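Local coordinates for sialyltransferase 0160 (PDB 4R84), which transfers sialic acid from a CMP-activated donor to acceptor sugars, probably to galactose through an alpha-2,6 linkage, at residues L58-E63 with D75-S80; C95-G100 with I108-L113; T205-N210 with Y233-S238; D291-R296 with S316-P321; V40-T45 with V116-E121. All coordinates share one frame; numbering follows the deposited sequence. Where two conformers were deposited one is given.

Contact 1: residues L58-E63 with D75-S80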
# COMPACT_ATOMS: atom_id res chain seq x y z
N LEU A 58 5.14 8.21 -51.40
CA LEU A 58 5.91 8.29 -52.62
C LEU A 58 7.32 7.76 -52.38
O LEU A 58 7.88 7.04 -53.19
CB LEU A 58 5.95 9.73 -53.15
CG LEU A 58 4.63 10.30 -53.66
CD1 LEU A 58 4.77 11.78 -53.95
CD2 LEU A 58 4.19 9.56 -54.92
N SER A 59 7.89 8.15 -51.24
CA SER A 59 9.18 7.62 -50.80
C SER A 59 9.21 7.55 -49.28
O SER A 59 8.47 8.27 -48.61
CB SER A 59 10.32 8.48 -51.33
OG SER A 59 10.24 9.80 -50.83
N HIS A 60 10.05 6.68 -48.73
CA HIS A 60 10.09 6.49 -47.28
C HIS A 60 11.38 5.81 -46.85
O HIS A 60 12.01 5.11 -47.64
CB HIS A 60 8.87 5.69 -46.82
CG HIS A 60 8.71 4.37 -47.51
ND1 HIS A 60 9.40 3.24 -47.12
CD2 HIS A 60 7.95 4.00 -48.56
CE1 HIS A 60 9.06 2.23 -47.90
NE2 HIS A 60 8.18 2.67 -48.79
N SER A 61 11.77 6.02 -45.60
CA SER A 61 12.98 5.38 -45.08
C SER A 61 13.02 5.39 -43.55
O SER A 61 12.44 6.27 -42.93
CB SER A 61 14.22 6.08 -45.61
OG SER A 61 14.29 7.40 -45.11
N TRP A 62 13.68 4.38 -43.00
CA TRP A 62 14.06 4.36 -41.59
C TRP A 62 15.57 4.52 -41.50
O TRP A 62 16.31 4.02 -42.35
CB TRP A 62 13.65 3.04 -40.92
CG TRP A 62 12.22 2.93 -40.50
CD1 TRP A 62 11.22 2.25 -41.15
CD2 TRP A 62 11.62 3.49 -39.33
NE1 TRP A 62 10.04 2.37 -40.46
CE2 TRP A 62 10.26 3.12 -39.33
CE3 TRP A 62 12.11 4.26 -38.28
CZ2 TRP A 62 9.38 3.50 -38.33
CZ3 TRP A 62 11.23 4.65 -37.28
CH2 TRP A 62 9.89 4.26 -37.31
N GLU A 63 16.03 5.22 -40.47
CA GLU A 63 17.44 5.32 -40.15
C GLU A 63 17.62 5.33 -38.64
O GLU A 63 16.76 5.81 -37.90
CB GLU A 63 18.06 6.57 -40.77
CG GLU A 63 17.42 7.87 -40.37
CD GLU A 63 18.09 9.07 -41.02
OE1 GLU A 63 17.40 9.79 -41.78
OE2 GLU A 63 19.30 9.29 -40.79
N ASP A 75 15.16 -3.46 -43.28
CA ASP A 75 14.16 -2.70 -42.55
C ASP A 75 14.14 -1.21 -42.90
O ASP A 75 13.15 -0.53 -42.64
CB ASP A 75 14.36 -2.89 -41.05
CG ASP A 75 14.01 -4.30 -40.60
OD1 ASP A 75 13.16 -4.94 -41.27
OD2 ASP A 75 14.59 -4.78 -39.61
N LYS A 76 15.23 -0.70 -43.48
CA LYS A 76 15.27 0.70 -43.89
C LYS A 76 14.14 1.04 -44.86
O LYS A 76 13.67 2.19 -44.90
CB LYS A 76 16.62 1.04 -44.52
CG LYS A 76 17.79 0.98 -43.57
CD LYS A 76 19.06 1.47 -44.25
CE LYS A 76 20.25 1.46 -43.31
NZ LYS A 76 21.47 1.96 -43.99
N GLN A 77 13.70 0.06 -45.64
CA GLN A 77 12.60 0.28 -46.58
C GLN A 77 11.28 -0.34 -46.10
O GLN A 77 10.30 -0.37 -46.85
CB GLN A 77 12.97 -0.25 -47.97
CG GLN A 77 13.86 0.70 -48.74
CD GLN A 77 13.26 2.10 -48.81
OE1 GLN A 77 12.14 2.27 -49.29
NE2 GLN A 77 14.01 3.10 -48.36
N ALA A 78 11.25 -0.83 -44.87
CA ALA A 78 10.01 -1.33 -44.31
C ALA A 78 9.19 -0.16 -43.78
O ALA A 78 9.74 0.89 -43.45
CB ALA A 78 10.28 -2.34 -43.20
N ILE A 79 7.87 -0.33 -43.71
CA ILE A 79 7.04 0.67 -43.07
C ILE A 79 7.05 0.41 -41.58
O ILE A 79 7.36 1.29 -40.78
CB ILE A 79 5.60 0.67 -43.59
CG1 ILE A 79 5.57 0.96 -45.09
CG2 ILE A 79 4.78 1.72 -42.86
CD1 ILE A 79 6.28 2.24 -45.48
N SER A 80 6.70 -0.81 -41.20
CA SER A 80 6.75 -1.24 -39.81
C SER A 80 7.70 -2.42 -39.70
O SER A 80 7.74 -3.26 -40.59
CB SER A 80 5.36 -1.63 -39.31
OG SER A 80 4.47 -0.53 -39.37
O HOH W 1 10.74 4.57 -50.56
O HOH W 2 10.92 2.78 -44.81
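Two direct hydrogen bonds from Trp62 pin the strand bearing His60 and Trp62 to the loop 75-80. The backbone N of Trp62 donates a hydrogen bond to Lys76 O (2.9 Å), and ring atom NE1 reaches Ile79 O at 2.9 Å. Ile79 O lies in the indole plane, although the N-H meets the carbonyl from well above the C=O plane. A bend at chi2 (-53°) turns the Gln77 amide back to the strand, where NE2 donates to His60 O in a more bent bond (137°). The loop lies in the PKD-like domain, where strand 59-66 pairs on its other flank with strand 92-101; Phe81 meets the indole edge-to-face, and the Phe98 ring also packs on it. Two waters bridge the segments. Water 1 accepts from His60 N and donates to Gln77 OE1, while water 2 donates to Lys76 O and Ala78 O (2.6 Å) and also lies 2.8 Å from His60 ND1. The imidazole of His60 is sandwiched: Ile79 CD1 sits over one face in a CH-pi contact, 3.6 Å from the ring centroid, and water 1 lies over the opposite face. Ser61 adds a CA-H...O contact, its CA 3.3 Å from Lys76 O.

Contact 2: residues C95-G100 with I108-L113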
# COMPACT_ATOMS: atom_id res chain seq x y z
N CYS A 95 17.74 5.18 -31.02
CA CYS A 95 16.93 6.24 -31.62
C CYS A 95 16.65 5.91 -33.09
O CYS A 95 17.59 5.59 -33.83
CB CYS A 95 17.69 7.55 -31.54
SG CYS A 95 18.51 7.75 -29.94
N PHE A 96 15.40 5.99 -33.54
CA PHE A 96 15.06 5.69 -34.95
C PHE A 96 14.22 6.81 -35.53
O PHE A 96 13.37 7.39 -34.85
CB PHE A 96 14.31 4.36 -35.05
CG PHE A 96 15.06 3.20 -34.47
CD1 PHE A 96 16.00 2.52 -35.22
CD2 PHE A 96 14.88 2.84 -33.14
CE1 PHE A 96 16.70 1.45 -34.67
CE2 PHE A 96 15.58 1.79 -32.60
CZ PHE A 96 16.50 1.09 -33.36
N THR A 97 14.49 7.16 -36.79
CA THR A 97 13.73 8.19 -37.47
C THR A 97 13.12 7.66 -38.77
O THR A 97 13.82 7.09 -39.62
CB THR A 97 14.60 9.43 -37.77
OG1 THR A 97 14.91 10.09 -36.54
CG2 THR A 97 13.87 10.41 -38.67
N PHE A 98 11.80 7.81 -38.89
CA PHE A 98 11.13 7.48 -40.14
C PHE A 98 10.84 8.77 -40.89
O PHE A 98 10.38 9.75 -40.30
CB PHE A 98 9.83 6.71 -39.89
CG PHE A 98 9.02 6.47 -41.14
CD1 PHE A 98 9.27 5.35 -41.91
CD2 PHE A 98 8.04 7.37 -41.54
CE1 PHE A 98 8.53 5.12 -43.08
CE2 PHE A 98 7.30 7.14 -42.70
CZ PHE A 98 7.54 6.02 -43.46
N LYS A 99 11.11 8.76 -42.19
CA LYS A 99 10.76 9.89 -43.05
C LYS A 99 9.91 9.38 -44.19
O LYS A 99 10.29 8.44 -44.89
CB LYS A 99 12.01 10.58 -43.60
CG LYS A 99 12.81 11.33 -42.55
CD LYS A 99 14.14 11.82 -43.10
CE LYS A 99 14.96 12.49 -42.01
NZ LYS A 99 16.34 12.82 -42.47
N GLY A 100 8.74 9.97 -44.38
CA GLY A 100 7.86 9.58 -45.47
C GLY A 100 7.36 10.82 -46.18
O GLY A 100 6.92 11.78 -45.55
N ILE A 108 7.47 12.83 -40.43
CA ILE A 108 8.63 12.37 -39.71
C ILE A 108 8.17 11.78 -38.38
O ILE A 108 7.33 12.37 -37.70
CB ILE A 108 9.65 13.49 -39.48
CG1 ILE A 108 10.23 13.97 -40.81
CG2 ILE A 108 10.77 13.02 -38.57
CD1 ILE A 108 11.23 15.09 -40.65
N THR A 109 8.67 10.59 -38.08
CA THR A 109 8.46 9.98 -36.77
C THR A 109 9.81 9.74 -36.11
O THR A 109 10.69 9.09 -36.69
CB THR A 109 7.70 8.64 -36.87
OG1 THR A 109 6.32 8.88 -37.15
CG2 THR A 109 7.82 7.83 -35.57
N ASN A 110 9.96 10.24 -34.88
CA ASN A 110 11.15 9.99 -34.11
C ASN A 110 10.80 9.14 -32.89
O ASN A 110 10.00 9.55 -32.07
CB ASN A 110 11.81 11.30 -33.68
CG ASN A 110 12.14 12.21 -34.85
OD1 ASN A 110 12.79 11.79 -35.81
ND2 ASN A 110 11.68 13.45 -34.79
N THR A 111 11.36 7.95 -32.82
CA THR A 111 11.07 7.06 -31.71
C THR A 111 12.34 6.73 -30.96
O THR A 111 13.32 6.29 -31.54
CB THR A 111 10.40 5.77 -32.19
OG1 THR A 111 9.13 6.08 -32.78
CG2 THR A 111 10.20 4.81 -31.01
N THR A 112 12.33 6.93 -29.65
CA THR A 112 13.48 6.59 -28.83
C THR A 112 13.14 5.41 -27.95
O THR A 112 12.22 5.50 -27.14
CB THR A 112 13.92 7.76 -27.97
OG1 THR A 112 14.17 8.87 -28.83
CG2 THR A 112 15.16 7.40 -27.18
N LEU A 113 13.85 4.31 -28.14
CA LEU A 113 13.63 3.12 -27.35
C LEU A 113 14.76 2.95 -26.35
O LEU A 113 15.93 2.96 -26.73
CB LEU A 113 13.55 1.87 -28.25
CG LEU A 113 12.45 1.95 -29.31
CD1 LEU A 113 12.41 0.66 -30.17
CD2 LEU A 113 11.10 2.25 -28.63
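The rings of Phe96 and Phe98 lie on the same side of an antiparallel hairpin as Thr109 and Thr111, consistent with the interior of a PKD-like beta-sandwich. Phe96 meets the other strand near its end, with CE2 4.2 Å from Leu113 CD1 and the two side chains at about a right angle. The Phe98 ring leans off the hairpin, since its CG lies anti to the backbone N (chi1 174°); of its side chain, CB is the part that stays close to Thr109, and the ring packs edge-to-face on Phe57 and also meets the Trp62 indole. Leu48 adds to this apolar layer by touching Phe96, Thr111 and Leu113. Strands 92-101 and 106-125 hold together through two hydrogen-bonded pairs, Phe96 with Thr111 and Phe98 with Thr109; each has reciprocal N-H...O bonds, the shortest being Phe98 N to Thr109 O at 2.8 Å. The hydroxyls of the two threonines turn to other partners, Thr111 OG1 to Asn36 OD1 and Thr109 OG1 to Ile51 N.

The opposite side carries Cys95, tied by a disulfide to Cys66 of strand 59-66. The side chains of Lys99 and Ile108 lie side by side, pointing the same way, with CG 4.1 Å from CG1. Thr97 and Asn110 do likewise, and Thr97 OG1 donates to Asn110 OD1 at 2.8 Å from 21° out of the carboxamide's carbonyl plane.

Contact 3: residues T205-N210 with Y233-S238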
# COMPACT_ATOMS: atom_id res chain seq x y z
N THR A 205 5.97 -1.07 7.13
CA THR A 205 7.08 -0.32 7.72
C THR A 205 7.58 -0.94 9.03
O THR A 205 8.79 -1.09 9.22
CB THR A 205 6.68 1.14 7.99
OG1 THR A 205 6.28 1.75 6.77
CG2 THR A 205 7.85 1.91 8.58
N ALA A 206 6.66 -1.29 9.92
CA ALA A 206 7.06 -1.81 11.24
C ALA A 206 7.86 -3.10 11.09
O ALA A 206 8.74 -3.39 11.91
CB ALA A 206 5.82 -2.02 12.14
N HIS A 207 7.61 -3.85 10.03
CA HIS A 207 8.24 -5.16 9.92
C HIS A 207 9.17 -5.30 8.74
O HIS A 207 9.47 -6.40 8.33
CB HIS A 207 7.15 -6.23 9.87
CG HIS A 207 6.31 -6.24 11.10
ND1 HIS A 207 5.12 -5.56 11.19
CD2 HIS A 207 6.52 -6.79 12.32
CE1 HIS A 207 4.61 -5.72 12.40
NE2 HIS A 207 5.44 -6.47 13.11
N VAL A 208 9.65 -4.17 8.24
CA VAL A 208 10.55 -4.18 7.09
C VAL A 208 11.80 -5.03 7.35
O VAL A 208 12.26 -5.76 6.46
CB VAL A 208 10.95 -2.74 6.66
CG1 VAL A 208 11.58 -1.98 7.82
CG2 VAL A 208 11.90 -2.78 5.47
N PHE A 209 12.34 -4.97 8.57
CA PHE A 209 13.58 -5.70 8.85
C PHE A 209 13.36 -7.21 8.94
O PHE A 209 14.29 -8.00 8.77
CB PHE A 209 14.24 -5.20 10.14
CG PHE A 209 15.62 -5.75 10.33
CD1 PHE A 209 16.66 -5.30 9.54
CD2 PHE A 209 15.87 -6.74 11.27
CE1 PHE A 209 17.93 -5.82 9.69
CE2 PHE A 209 17.14 -7.26 11.42
CZ PHE A 209 18.17 -6.80 10.63
N ASN A 210 12.13 -7.62 9.24
CA ASN A 210 11.84 -9.05 9.24
C ASN A 210 11.59 -9.58 7.82
O ASN A 210 11.70 -10.78 7.58
CB ASN A 210 10.63 -9.36 10.12
CG ASN A 210 10.97 -9.31 11.60
OD1 ASN A 210 12.13 -9.47 11.99
ND2 ASN A 210 9.95 -9.11 12.42
N TYR A 233 4.93 0.96 4.04
CA TYR A 233 3.62 1.49 4.43
C TYR A 233 3.35 1.23 5.90
O TYR A 233 3.51 0.10 6.38
CB TYR A 233 2.50 0.84 3.60
CG TYR A 233 2.66 1.01 2.10
CD1 TYR A 233 3.54 0.20 1.38
CD2 TYR A 233 1.94 1.97 1.40
CE1 TYR A 233 3.68 0.34 0.00
CE2 TYR A 233 2.09 2.13 0.01
CZ TYR A 233 2.96 1.31 -0.67
OH TYR A 233 3.12 1.45 -2.03
N ASP A 234 2.92 2.25 6.63
CA ASP A 234 2.40 2.03 7.98
C ASP A 234 1.26 1.04 7.95
O ASP A 234 0.45 1.08 7.03
CB ASP A 234 1.86 3.32 8.59
CG ASP A 234 2.93 4.30 8.96
OD1 ASP A 234 4.08 3.88 9.20
OD2 ASP A 234 2.60 5.50 9.01
N ASP A 235 1.16 0.17 8.95
CA ASP A 235 -0.03 -0.69 8.98
C ASP A 235 -1.12 -0.15 9.90
O ASP A 235 -2.25 -0.62 9.86
CB ASP A 235 0.32 -2.13 9.34
CG ASP A 235 0.95 -2.28 10.67
OD1 ASP A 235 1.19 -1.27 11.36
OD2 ASP A 235 1.22 -3.45 11.04
N GLY A 236 -0.78 0.80 10.76
CA GLY A 236 -1.77 1.41 11.61
C GLY A 236 -1.21 2.15 12.80
O GLY A 236 -0.19 2.81 12.70
N SER A 237 -1.88 2.04 13.93
CA SER A 237 -1.49 2.82 15.09
C SER A 237 -0.14 2.40 15.66
O SER A 237 0.53 3.20 16.31
CB SER A 237 -2.58 2.72 16.16
OG SER A 237 -2.81 1.37 16.50
N SER A 238 0.27 1.16 15.40
CA SER A 238 1.46 0.61 16.05
C SER A 238 2.73 1.42 15.75
O SER A 238 3.54 1.63 16.65
CB SER A 238 1.64 -0.86 15.66
OG SER A 238 2.91 -1.10 15.09
O HOH W 3 6.07 4.38 6.66
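Thr205 is the tight part of this contact, set against the backbone of Tyr233. Its N donates to Tyr233 O at 2.8 Å in a nearly straight bond (169°), though the donor stands above the carbonyl plane. The side chain packs on the same residue: with chi1 at -59°, OG1 lies beside the backbone N and comes within 3.1 Å of Tyr233 N, at an angle too poor for a hydrogen bond. The hydroxyl instead has water 3 at 2.6 Å, and that water donates a longer bond of 3.3 Å to Asp234 OD1. The other carboxylate oxygen of Asp234 turns away, accepting from Tyr240 OH and Leu295 N.

The remainder touches more loosely. Ala206 CB lies 4.2 Å from Ser238 OG, and Asp235 OD2 approaches the imidazole of His207 at its edge, 4.3 Å from CE1. That carboxylate has its nearer partner in Asn204 ND2, while the His207 ring packs edge-to-face on His126. From helix 237-246, Glu239 bridges the segments: its OE2 accepts from both Ala206 N and Asp235 N.

Thr205 to Val208 form a type I turn, and His207, its third residue, is the N-cap of helix 208-211. Both segments leave the C-terminal ends of adjacent parallel strands, 197-204 and 225-233, and enter helices, the layout of a Rossmann-like domain. The Ser238 side chain is about 7 Å from the bound CMP-sialic acid analogue, so this end of the sheet faces the cleft between the two Rossmann-like domains where GT-B enzymes hold their donor.

Contact 4: residues D291-R296 with S316-P321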
# COMPACT_ATOMS: atom_id res chain seq x y z
N ASP A 291 10.60 5.14 -0.17
CA ASP A 291 9.51 6.00 0.27
C ASP A 291 8.92 5.40 1.54
O ASP A 291 8.62 4.20 1.57
CB ASP A 291 8.42 6.11 -0.79
CG ASP A 291 8.90 6.78 -2.06
OD1 ASP A 291 9.73 7.72 -1.97
OD2 ASP A 291 8.45 6.37 -3.14
N TYR A 292 8.73 6.23 2.56
CA TYR A 292 8.00 5.83 3.76
C TYR A 292 6.62 6.45 3.69
O TYR A 292 6.50 7.68 3.79
CB TYR A 292 8.69 6.32 5.04
CG TYR A 292 10.13 5.90 5.25
CD1 TYR A 292 10.45 4.69 5.85
CD2 TYR A 292 11.16 6.75 4.89
CE1 TYR A 292 11.78 4.33 6.07
CE2 TYR A 292 12.48 6.40 5.10
CZ TYR A 292 12.79 5.19 5.69
OH TYR A 292 14.11 4.85 5.88
N TYR A 293 5.59 5.64 3.48
CA TYR A 293 4.24 6.18 3.43
C TYR A 293 3.66 6.17 4.82
O TYR A 293 3.40 5.10 5.39
CB TYR A 293 3.36 5.37 2.47
CG TYR A 293 3.75 5.63 1.05
CD1 TYR A 293 3.37 6.81 0.41
CD2 TYR A 293 4.55 4.73 0.35
CE1 TYR A 293 3.74 7.07 -0.89
CE2 TYR A 293 4.94 4.99 -0.96
CZ TYR A 293 4.53 6.16 -1.57
OH TYR A 293 4.89 6.45 -2.85
N PHE A 294 3.46 7.37 5.36
CA PHE A 294 2.87 7.56 6.68
C PHE A 294 1.36 7.73 6.55
O PHE A 294 0.90 8.54 5.75
CB PHE A 294 3.45 8.81 7.36
CG PHE A 294 4.83 8.64 7.94
CD1 PHE A 294 5.95 8.57 7.12
CD2 PHE A 294 5.00 8.64 9.33
CE1 PHE A 294 7.21 8.45 7.66
CE2 PHE A 294 6.27 8.52 9.88
CZ PHE A 294 7.37 8.42 9.04
N LEU A 295 0.57 6.99 7.33
CA LEU A 295 -0.87 7.26 7.37
C LEU A 295 -1.14 8.67 7.92
O LEU A 295 -2.10 9.33 7.51
CB LEU A 295 -1.62 6.18 8.14
CG LEU A 295 -1.26 5.74 9.54
CD1 LEU A 295 -1.93 6.65 10.57
CD2 LEU A 295 -1.74 4.32 9.70
N ARG A 296 -0.31 9.13 8.85
CA ARG A 296 -0.36 10.52 9.30
C ARG A 296 1.03 11.16 9.30
O ARG A 296 1.70 11.21 10.34
CB ARG A 296 -1.00 10.62 10.70
CG ARG A 296 -2.50 10.39 10.71
CD ARG A 296 -3.26 11.53 10.03
NE ARG A 296 -3.06 12.81 10.68
CZ ARG A 296 -3.86 13.29 11.64
NH1 ARG A 296 -4.91 12.57 12.02
NH2 ARG A 296 -3.61 14.47 12.20
N SER A 316 12.00 11.50 1.73
CA SER A 316 11.60 10.09 1.71
C SER A 316 10.30 9.87 2.48
O SER A 316 9.61 8.88 2.25
CB SER A 316 12.71 9.21 2.29
OG SER A 316 13.85 9.20 1.44
N ALA A 317 9.98 10.79 3.39
CA ALA A 317 8.72 10.72 4.13
C ALA A 317 7.58 11.21 3.24
O ALA A 317 7.64 12.31 2.70
CB ALA A 317 8.80 11.54 5.41
N LYS A 318 6.55 10.38 3.10
CA LYS A 318 5.41 10.68 2.24
C LYS A 318 4.10 10.52 3.00
O LYS A 318 4.03 9.73 3.96
CB LYS A 318 5.39 9.75 1.02
CG LYS A 318 6.64 9.75 0.13
CD LYS A 318 6.89 11.10 -0.50
CE LYS A 318 7.67 10.96 -1.81
NZ LYS A 318 8.98 10.29 -1.62
N GLN A 319 3.05 11.21 2.55
CA GLN A 319 1.72 11.01 3.12
C GLN A 319 1.01 9.93 2.30
O GLN A 319 0.93 10.02 1.07
CB GLN A 319 0.91 12.31 3.12
CG GLN A 319 -0.57 12.13 3.46
CD GLN A 319 -0.79 11.55 4.84
OE1 GLN A 319 -0.20 12.01 5.82
NE2 GLN A 319 -1.61 10.51 4.93
N MET A 320 0.53 8.90 2.97
CA MET A 320 -0.25 7.85 2.31
C MET A 320 -1.51 8.47 1.72
O MET A 320 -2.22 9.21 2.41
CB MET A 320 -0.58 6.76 3.32
CG MET A 320 -0.94 5.43 2.75
SD MET A 320 -1.31 4.27 4.09
CE MET A 320 0.32 3.96 4.79
N PRO A 321 -1.77 8.22 0.44
CA PRO A 321 -2.93 8.80 -0.24
C PRO A 321 -4.21 8.03 0.06
O PRO A 321 -4.15 6.81 0.22
CB PRO A 321 -2.56 8.71 -1.71
CG PRO A 321 -1.70 7.49 -1.79
CD PRO A 321 -0.94 7.43 -0.49
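The Lys318 side chain slants past the Tyr293 ring, on one face of two neighbouring parallel strands, and ends at Asp291. Strands 290-294 and 317-319 are joined through helices 299-302 and 307-313, making a beta-alpha-beta unit in the Rossmann-like sheet. The CB of Lys318 lies 3.6 Å from Tyr293 CD1, and CG continues past the same ring, 4.1 Å from CE1, with Asp291 CB beside it. The chain then bends at chi2 (-62°) and again at chi4, bringing CE near Asp291 OD1 and NZ into a 2.7 Å salt bridge with that oxygen. The ammonium comes from above the carboxylate plane, and NZ also donates to Ser315 O.

On the other side of the sheet the Phe294 ring meets Ala317, CE1 to CB 4.1 Å, and Tyr292 brushes Ser316 while its hydroxyl bonds to His285. The ladder alternates donors: Tyr292 N to Ser316 O, Lys318 N to Tyr292 O, Phe294 N to Lys318 O and Met320 N to Phe294 O. Met320 then tucks CE in 3.3 Å from Tyr293 O, where Leu129 and Gln133 also touch its side chain.

Beyond the ladder, the carboxamide of Gln319 is fixed at both ends. OE1 accepts from Glu297 N, and NE2 donates to two carbonyls: Met320 O in its carbonyl plane, and Leu295 O along an almost straight 2.9 Å bond (177°) that arrives above the plane of that carbonyl.

Contact 5: residues V40-T45 with V116-E121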
# COMPACT_ATOMS: atom_id res chain seq x y z
N VAL A 40 11.80 -0.73 -23.51
CA VAL A 40 11.62 -2.09 -24.00
C VAL A 40 12.44 -3.02 -23.11
O VAL A 40 13.66 -2.86 -22.96
CB VAL A 40 12.03 -2.24 -25.49
CG1 VAL A 40 11.60 -3.61 -26.04
CG2 VAL A 40 11.43 -1.12 -26.35
N VAL A 41 11.76 -3.99 -22.50
CA VAL A 41 12.43 -4.93 -21.63
C VAL A 41 13.30 -5.85 -22.48
O VAL A 41 12.88 -6.26 -23.56
CB VAL A 41 11.42 -5.75 -20.82
CG1 VAL A 41 12.13 -6.81 -19.99
CG2 VAL A 41 10.63 -4.80 -19.92
N GLU A 42 14.50 -6.12 -21.99
CA GLU A 42 15.41 -7.07 -22.67
C GLU A 42 14.67 -8.33 -23.12
O GLU A 42 13.92 -8.92 -22.35
CB GLU A 42 16.56 -7.46 -21.74
CG GLU A 42 17.53 -6.34 -21.45
CD GLU A 42 18.74 -6.76 -20.62
OE1 GLU A 42 18.72 -7.82 -19.95
OE2 GLU A 42 19.74 -6.02 -20.67
N THR A 43 14.93 -8.72 -24.37
CA THR A 43 14.35 -9.87 -25.09
C THR A 43 12.92 -9.65 -25.60
O THR A 43 12.44 -10.45 -26.40
CB THR A 43 14.36 -11.20 -24.26
OG1 THR A 43 13.28 -11.22 -23.32
CG2 THR A 43 15.70 -11.43 -23.55
N GLU A 44 12.26 -8.58 -25.19
CA GLU A 44 10.90 -8.32 -25.68
C GLU A 44 10.92 -7.51 -26.98
O GLU A 44 11.95 -6.94 -27.35
CB GLU A 44 10.07 -7.61 -24.58
CG GLU A 44 9.93 -8.47 -23.32
CD GLU A 44 8.85 -8.00 -22.36
OE1 GLU A 44 8.26 -6.93 -22.59
OE2 GLU A 44 8.60 -8.72 -21.37
N THR A 45 9.79 -7.48 -27.68
CA THR A 45 9.69 -6.88 -29.00
C THR A 45 8.88 -5.58 -28.97
O THR A 45 7.86 -5.47 -28.27
CB THR A 45 9.06 -7.88 -30.00
OG1 THR A 45 9.90 -9.04 -30.11
CG2 THR A 45 8.89 -7.25 -31.38
N VAL A 116 15.72 -1.83 -21.20
CA VAL A 116 15.79 -1.86 -19.74
C VAL A 116 15.79 -3.28 -19.22
O VAL A 116 15.33 -4.21 -19.88
CB VAL A 116 14.61 -1.09 -19.10
CG1 VAL A 116 14.67 0.37 -19.55
CG2 VAL A 116 13.28 -1.72 -19.48
N ALA A 117 16.30 -3.43 -18.00
CA ALA A 117 16.23 -4.70 -17.32
C ALA A 117 14.78 -5.02 -16.98
O ALA A 117 13.97 -4.11 -16.76
CB ALA A 117 17.07 -4.66 -16.04
N PRO A 118 14.43 -6.30 -16.91
CA PRO A 118 13.10 -6.62 -16.40
C PRO A 118 12.99 -6.21 -14.93
O PRO A 118 14.01 -6.09 -14.25
CB PRO A 118 13.01 -8.13 -16.54
CG PRO A 118 14.45 -8.60 -16.49
CD PRO A 118 15.21 -7.51 -17.23
N THR A 119 11.76 -6.00 -14.48
CA THR A 119 11.48 -5.61 -13.09
C THR A 119 10.61 -6.66 -12.45
O THR A 119 9.59 -7.08 -13.04
CB THR A 119 10.78 -4.23 -13.02
OG1 THR A 119 11.63 -3.23 -13.59
CG2 THR A 119 10.45 -3.85 -11.56
N LEU A 120 11.03 -7.10 -11.26
CA LEU A 120 10.23 -7.98 -10.43
C LEU A 120 9.71 -7.16 -9.26
O LEU A 120 10.51 -6.56 -8.54
CB LEU A 120 11.05 -9.18 -9.93
CG LEU A 120 10.34 -10.09 -8.93
CD1 LEU A 120 9.20 -10.85 -9.62
CD2 LEU A 120 11.32 -11.03 -8.26
N GLU A 121 8.39 -7.12 -9.09
CA GLU A 121 7.77 -6.42 -7.97
C GLU A 121 7.46 -7.43 -6.88
O GLU A 121 6.80 -8.43 -7.14
CB GLU A 121 6.50 -5.69 -8.41
CG GLU A 121 6.68 -4.73 -9.58
CD GLU A 121 5.36 -4.23 -10.12
OE1 GLU A 121 4.33 -4.33 -9.40
OE2 GLU A 121 5.35 -3.72 -11.27
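Val41 spreads its two methyls to different partners, with CG1 anti to the backbone N (chi1 176°) and CG2 beside that N. CG1 thereby rests 3.8 Å from Pro118 CB and 3.7 Å from Pro118 CA, while CG2 touches Val116 CG2 at 4.1 Å. CG2 of Val116 stands between its own N and carbonyl carbon, which also brings it close to Val40 O. In Glu42, CG anti to the carbonyl carbon (chi1 -68°) comes 3.4 Å from Val116 O, and the chain beyond it is extended.

Two backbone bonds frame Val41: Val116 N donates to Val40 O at 2.9 Å, and Glu42 N to Val116 O at 3.0 Å, nearly along the C=O axis. They form a parallel bridge of Val41 with Val116, reinforced by a CA-H...O contact from Val41 CA to Val116 O. The bridge lies at the end of strand 31-41, which pairs with strand 106-125 in the PKD-like part of the chain; strand 106-125 is broken here and then continues into the Rossmann-like sheet of the catalytic domain.

After the bridge the two chains part. Residues 41-44 form a type II turn closed by Glu44 N to Val41 O, and within it Thr43 OG1 bonds to Glu42 O at 2.6 Å. Several partners hold the Glu42 carboxylate: OE2 takes a salt bridge from Arg196 and a hydrogen bond from Leu88 N, and OE1 accepts from Asn195 ND2.

From the N terminus, strand 31-41 opens contact 5, whose loop closes only at residues 116-121. Contacts 1 and 2 nest inside it, one after the other: contact 1 closes a short loop after strand 59-66, and contact 2 closes the hairpin of strands 92-101 and 106-125. Those two meet where strands 59-66 and 92-101 pair, while contact 2 reaches contact 5 through Leu113 on Val40. Strand 106-125 then leads from the PKD-like domain into the catalytic one. There contacts 3 and 4 follow in series, their centres about 12 Å apart, and join where Asp234 bonds to Tyr293 and Leu295, linking neighbouring strands 225-233 and 290-294. No loops cross.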